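Local coordinates for protein dihydroorotase (Campylobacter jejuni subsp. jejuni, PDB 3PNU) that probably catalyses the reversible, zinc-dependent cyclisation of N-carbamoyl-L-aspartate to (S)-dihydroorotate in the de novo synthesis of UMP, at residues L95-Y100 with E136-T141; T141-S146 with K178-L183. All coordinates share one frame; numbering follows the deposited sequence.

Interaction 1 of 2, residues L95-Y100 with E136-T141; sequences LFFKNY and EYLKPT
The hydroxyl of Thr-141 donates a hydrogen bond to the backbone carbonyl of Tyr-100, with OG1 lying 2.6 Å from O. The C=O...OG1 angle is 146° and the donor is tilted a little from the carbonyl plane. In Thr-141 the hydroxyl sits beside the backbone N, anti to the carbonyl carbon (chi1 -52°), which leaves the methyl CG2 anti to the N; one branch thus bonds the loop while the other packs against it. CG2 reaches the Phe-97 ring, 4.0 Å from CE1, and Leu-138 places its CD2 methyl 3.6 Å from CZ of the same ring. Two methyls from residues three apart on the helix therefore share the end of a single aromatic side chain, which also touches Ile-115 and Val-130. Loop 95-100 follows strand 90-93 of the TIM barrel and leads into helix 102-108, so the contact ties a strand-to-helix connection to the outer helix 135-147. Asn-99 is the centre of an inverse gamma turn, in which Tyr-100 N donates to Lys-98 O. Its amide lies over one face of the Tyr-137 ring and stands nearly upright on it, the planes being 85° apart. The nitrogen is nearest the phenol end: Asn-99 ND2 is 3.1 Å from Tyr-137 CZ, while OD1 has CE2 of that ring as its nearest atom. Tyr-100 turns its own ring back along the loop, where it stacks with Phe-104, and its OH donates to Phe-96 O at 2.7 Å, in the carbonyl plane.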
# COMPACT_ATOMS: atom_id res chain seq x y z
N LEU A 95 28.27 -11.70 -4.67
CA LEU A 95 27.68 -13.01 -4.81
C LEU A 95 26.41 -13.05 -3.96
O LEU A 95 26.27 -12.32 -2.96
CB LEU A 95 28.62 -14.11 -4.32
CG LEU A 95 29.87 -14.42 -5.14
CD1 LEU A 95 30.59 -15.56 -4.51
CD2 LEU A 95 29.48 -14.77 -6.58
N PHE A 96 25.50 -13.91 -4.37
CA PHE A 96 24.25 -14.15 -3.69
C PHE A 96 24.58 -15.05 -2.53
O PHE A 96 25.31 -16.04 -2.70
CB PHE A 96 23.33 -14.86 -4.66
CG PHE A 96 21.96 -15.08 -4.15
CD1 PHE A 96 20.94 -14.21 -4.49
CD2 PHE A 96 21.67 -16.19 -3.37
CE1 PHE A 96 19.66 -14.43 -4.05
CE2 PHE A 96 20.40 -16.42 -2.93
CZ PHE A 96 19.39 -15.54 -3.26
N PHE A 97 24.08 -14.73 -1.35
CA PHE A 97 24.44 -15.52 -0.19
C PHE A 97 23.92 -16.95 -0.17
O PHE A 97 22.79 -17.23 -0.54
CB PHE A 97 23.98 -14.86 1.10
CG PHE A 97 24.43 -15.58 2.32
CD1 PHE A 97 25.58 -15.21 2.97
CD2 PHE A 97 23.74 -16.67 2.79
CE1 PHE A 97 26.00 -15.88 4.10
CE2 PHE A 97 24.16 -17.37 3.91
CZ PHE A 97 25.28 -16.97 4.56
N LYS A 98 24.79 -17.84 0.31
CA LYS A 98 24.48 -19.24 0.55
C LYS A 98 25.63 -19.68 1.47
O LYS A 98 26.51 -18.88 1.75
CB LYS A 98 24.40 -20.08 -0.72
CG LYS A 98 25.74 -20.48 -1.34
CD LYS A 98 25.53 -21.47 -2.48
CE LYS A 98 26.83 -22.17 -2.84
NZ LYS A 98 26.67 -23.18 -3.93
N ASN A 99 25.63 -20.94 1.91
CA ASN A 99 26.65 -21.43 2.87
C ASN A 99 28.04 -21.72 2.32
O ASN A 99 28.57 -22.82 2.50
CB ASN A 99 26.15 -22.70 3.54
CG ASN A 99 24.81 -22.52 4.20
OD1 ASN A 99 24.47 -21.42 4.64
ND2 ASN A 99 24.04 -23.60 4.26
N TYR A 100 28.67 -20.73 1.68
CA TYR A 100 30.00 -20.93 1.12
C TYR A 100 30.98 -21.36 2.22
O TYR A 100 30.79 -20.99 3.37
CB TYR A 100 30.49 -19.65 0.47
CG TYR A 100 29.62 -19.08 -0.63
CD1 TYR A 100 28.90 -17.90 -0.46
CD2 TYR A 100 29.53 -19.73 -1.85
CE1 TYR A 100 28.10 -17.37 -1.49
CE2 TYR A 100 28.75 -19.21 -2.88
CZ TYR A 100 28.04 -18.04 -2.69
OH TYR A 100 27.27 -17.57 -3.74
N GLU A 136 24.51 -21.95 14.11
CA GLU A 136 25.49 -22.95 13.65
C GLU A 136 25.44 -23.17 12.15
O GLU A 136 26.46 -23.35 11.50
CB GLU A 136 25.37 -24.27 14.43
CG GLU A 136 25.79 -24.10 15.90
CD GLU A 136 27.26 -23.64 16.07
OE1 GLU A 136 28.16 -24.19 15.38
OE2 GLU A 136 27.52 -22.74 16.91
N TYR A 137 24.25 -23.15 11.59
CA TYR A 137 24.07 -23.30 10.16
C TYR A 137 24.88 -22.22 9.38
O TYR A 137 25.51 -22.51 8.38
CB TYR A 137 22.59 -23.20 9.87
CG TYR A 137 22.19 -23.24 8.44
CD1 TYR A 137 22.15 -24.45 7.74
CD2 TYR A 137 21.79 -22.08 7.77
CE1 TYR A 137 21.76 -24.50 6.41
CE2 TYR A 137 21.40 -22.12 6.44
CZ TYR A 137 21.38 -23.33 5.77
OH TYR A 137 20.99 -23.37 4.45
N LEU A 138 24.87 -20.98 9.87
CA LEU A 138 25.59 -19.90 9.22
C LEU A 138 27.02 -19.68 9.74
O LEU A 138 27.80 -19.00 9.11
CB LEU A 138 24.82 -18.58 9.42
CG LEU A 138 23.41 -18.50 8.84
CD1 LEU A 138 22.69 -17.28 9.39
CD2 LEU A 138 23.44 -18.50 7.31
N LYS A 139 27.36 -20.27 10.88
CA LYS A 139 28.67 -19.98 11.47
C LYS A 139 29.92 -20.13 10.60
O LYS A 139 30.72 -19.20 10.49
CB LYS A 139 28.85 -20.73 12.81
CG LYS A 139 30.21 -20.46 13.47
CD LYS A 139 30.25 -20.83 14.95
CE LYS A 139 29.47 -19.83 15.81
NZ LYS A 139 29.51 -20.16 17.26
N PRO A 140 30.12 -21.30 9.98
CA PRO A 140 31.36 -21.43 9.19
C PRO A 140 31.56 -20.30 8.17
O PRO A 140 32.64 -19.72 8.09
CB PRO A 140 31.19 -22.79 8.49
CG PRO A 140 30.23 -23.54 9.37
CD PRO A 140 29.28 -22.50 9.89
N THR A 141 30.51 -20.02 7.41
CA THR A 141 30.55 -18.98 6.39
C THR A 141 30.79 -17.58 6.94
O THR A 141 31.66 -16.86 6.46
CB THR A 141 29.26 -18.97 5.62
OG1 THR A 141 28.98 -20.29 5.17
CG2 THR A 141 29.33 -17.98 4.44

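Interaction 2 of 2, residues T141-S146 with K178-L183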
# COMPACT_ATOMS: atom_id res chain seq x y z
N THR A 141 30.51 -20.02 7.41
CA THR A 141 30.55 -18.98 6.39
C THR A 141 30.79 -17.58 6.94
O THR A 141 31.66 -16.86 6.46
CB THR A 141 29.26 -18.97 5.62
OG1 THR A 141 28.98 -20.29 5.17
CG2 THR A 141 29.33 -17.98 4.44
N LEU A 142 30.02 -17.18 7.95
CA LEU A 142 30.16 -15.83 8.50
C LEU A 142 31.50 -15.61 9.20
O LEU A 142 32.01 -14.47 9.25
CB LEU A 142 28.99 -15.47 9.42
CG LEU A 142 27.61 -15.47 8.75
CD1 LEU A 142 26.56 -15.02 9.75
CD2 LEU A 142 27.58 -14.60 7.54
N GLU A 143 32.08 -16.68 9.75
CA GLU A 143 33.39 -16.58 10.40
C GLU A 143 34.49 -16.41 9.38
O GLU A 143 35.41 -15.65 9.59
CB GLU A 143 33.66 -17.77 11.32
CG GLU A 143 32.89 -17.68 12.62
CD GLU A 143 33.26 -18.78 13.62
OE1 GLU A 143 33.89 -19.80 13.21
OE2 GLU A 143 32.93 -18.62 14.82
N ALA A 144 34.40 -17.13 8.27
CA ALA A 144 35.37 -17.00 7.19
C ALA A 144 35.26 -15.58 6.65
O ALA A 144 36.28 -14.90 6.44
CB ALA A 144 35.12 -18.01 6.10
N MET A 145 34.02 -15.11 6.44
CA MET A 145 33.81 -13.75 5.93
C MET A 145 34.42 -12.74 6.86
O MET A 145 35.01 -11.75 6.42
CB MET A 145 32.34 -13.44 5.74
CG MET A 145 31.73 -14.14 4.55
SD MET A 145 30.00 -13.72 4.27
CE MET A 145 30.07 -11.95 3.96
N SER A 146 34.29 -13.02 8.15
CA SER A 146 34.82 -12.15 9.17
C SER A 146 36.35 -12.14 9.06
O SER A 146 36.97 -11.08 8.94
CB SER A 146 34.31 -12.62 10.55
OG SER A 146 34.57 -11.66 11.56
N LYS A 178 26.07 -9.63 17.56
CA LYS A 178 26.63 -10.12 18.81
C LYS A 178 27.45 -11.40 18.61
O LYS A 178 28.50 -11.55 19.20
CB LYS A 178 25.52 -10.34 19.84
CG LYS A 178 24.83 -9.05 20.22
CD LYS A 178 23.89 -9.18 21.42
CE LYS A 178 22.68 -10.02 21.15
NZ LYS A 178 21.81 -10.06 22.37
N HIS A 179 26.95 -12.29 17.76
CA HIS A 179 27.61 -13.55 17.49
C HIS A 179 28.78 -13.40 16.53
O HIS A 179 29.65 -14.24 16.53
CB HIS A 179 26.64 -14.57 16.92
CG HIS A 179 25.79 -15.25 17.95
ND1 HIS A 179 24.54 -14.79 18.33
CD2 HIS A 179 25.99 -16.39 18.66
CE1 HIS A 179 24.02 -15.60 19.23
NE2 HIS A 179 24.88 -16.58 19.45
N PHE A 180 28.80 -12.35 15.71
CA PHE A 180 29.89 -12.18 14.74
C PHE A 180 30.38 -10.74 14.82
O PHE A 180 30.22 -9.99 13.88
CB PHE A 180 29.40 -12.54 13.35
CG PHE A 180 28.88 -13.96 13.24
CD1 PHE A 180 29.76 -15.02 13.08
CD2 PHE A 180 27.53 -14.23 13.30
CE1 PHE A 180 29.28 -16.32 12.99
CE2 PHE A 180 27.06 -15.51 13.20
CZ PHE A 180 27.94 -16.56 13.05
N PRO A 181 31.00 -10.38 15.94
CA PRO A 181 31.38 -9.01 16.21
C PRO A 181 32.46 -8.39 15.35
O PRO A 181 32.62 -7.17 15.39
CB PRO A 181 31.80 -9.03 17.69
CG PRO A 181 32.22 -10.45 17.94
CD PRO A 181 31.49 -11.32 16.97
N ARG A 182 33.19 -9.19 14.59
CA ARG A 182 34.23 -8.66 13.71
C ARG A 182 33.74 -8.65 12.27
O ARG A 182 34.49 -8.29 11.37
CB ARG A 182 35.52 -9.46 13.84
CG ARG A 182 36.08 -9.50 15.26
CD ARG A 182 37.32 -10.39 15.38
NE ARG A 182 37.12 -11.71 14.78
CZ ARG A 182 36.50 -12.75 15.36
NH1 ARG A 182 35.98 -12.64 16.58
NH2 ARG A 182 36.40 -13.90 14.69
N LEU A 183 32.50 -9.05 12.05
CA LEU A 183 31.92 -9.04 10.71
C LEU A 183 31.27 -7.68 10.42
O LEU A 183 30.59 -7.12 11.28
CB LEU A 183 30.85 -10.12 10.62
CG LEU A 183 30.11 -10.36 9.30
CD1 LEU A 183 31.05 -10.84 8.17
CD2 LEU A 183 29.03 -11.39 9.50
O HOH W 1 33.10 -11.59 13.65
O HOH W 2 35.73 -8.64 9.20
O HOH W 3 37.24 -12.56 12.24
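Leu-183, Ser-146 and Phe-180 lose the most surface where helix 135-147 meets the turn after helix 170-179, with Leu-142 nearly equal to Phe-180. Leu-142 lies across one face of the Phe-180 ring: CB sits 3.8 Å from the centroid, 15° off the normal, in a CH-pi contact, and CD1 approaches CE2 at 3.5 Å. Glu-143 comes to the same ring at its edge, its CG near the ring plane. Leu-183 has CG anti to the backbone N (chi1 -178°), a setting that carries its methyls toward the helix, CD1 to Met-145 CB at 3.8 Å and CD2 to Leu-142 CD2 at 4.0 Å. Phe-180 to Leu-183 form a type I beta turn closed by Leu-183 N to Phe-180 O; it leads into strand 185-187, next to strand 152-154 in the parallel sheet of the barrel. Ser-146 OG lies against Arg-182 CB at 3.3 Å, while its hydrogen bonds to the turn run through water. OG bonds water 1, which accepts from Arg-182 N, and water 3, which accepts from Arg-182 NE at 2.7 Å and lies at the edge of the guanidinium. Water 2 donates to both Ser-146 O and Arg-182 O. The contact thus divides into an apolar patch of leucine, methionine and phenylalanine and a hydrated border, where three waters satisfy polar atoms of both segments that have no direct bond to one another.

How the interactions relate
Interactions 1 and 2 lie in succession on helix 135-147 and share Thr-141, their centres 10 Å apart. Their apolar parts are continuous: Phe-97 CE1 of interaction 1 is 4.0 Å from Leu-142 CD2 of interaction 2, and Lys-139 CA lies 3.8 Å from Phe-180 CZ. One helix is thereby packed against both the loop before helix 102-108 and the turn leading to strand 185-187. Interaction 1 is nearer the catalytic centre, the Phe-97 side chain being about 10 Å from that of His-155, a zinc ligand, and about 12 Å from a bound zinc ion. Interaction 2 lies away from the zinc and predicted substrate sites.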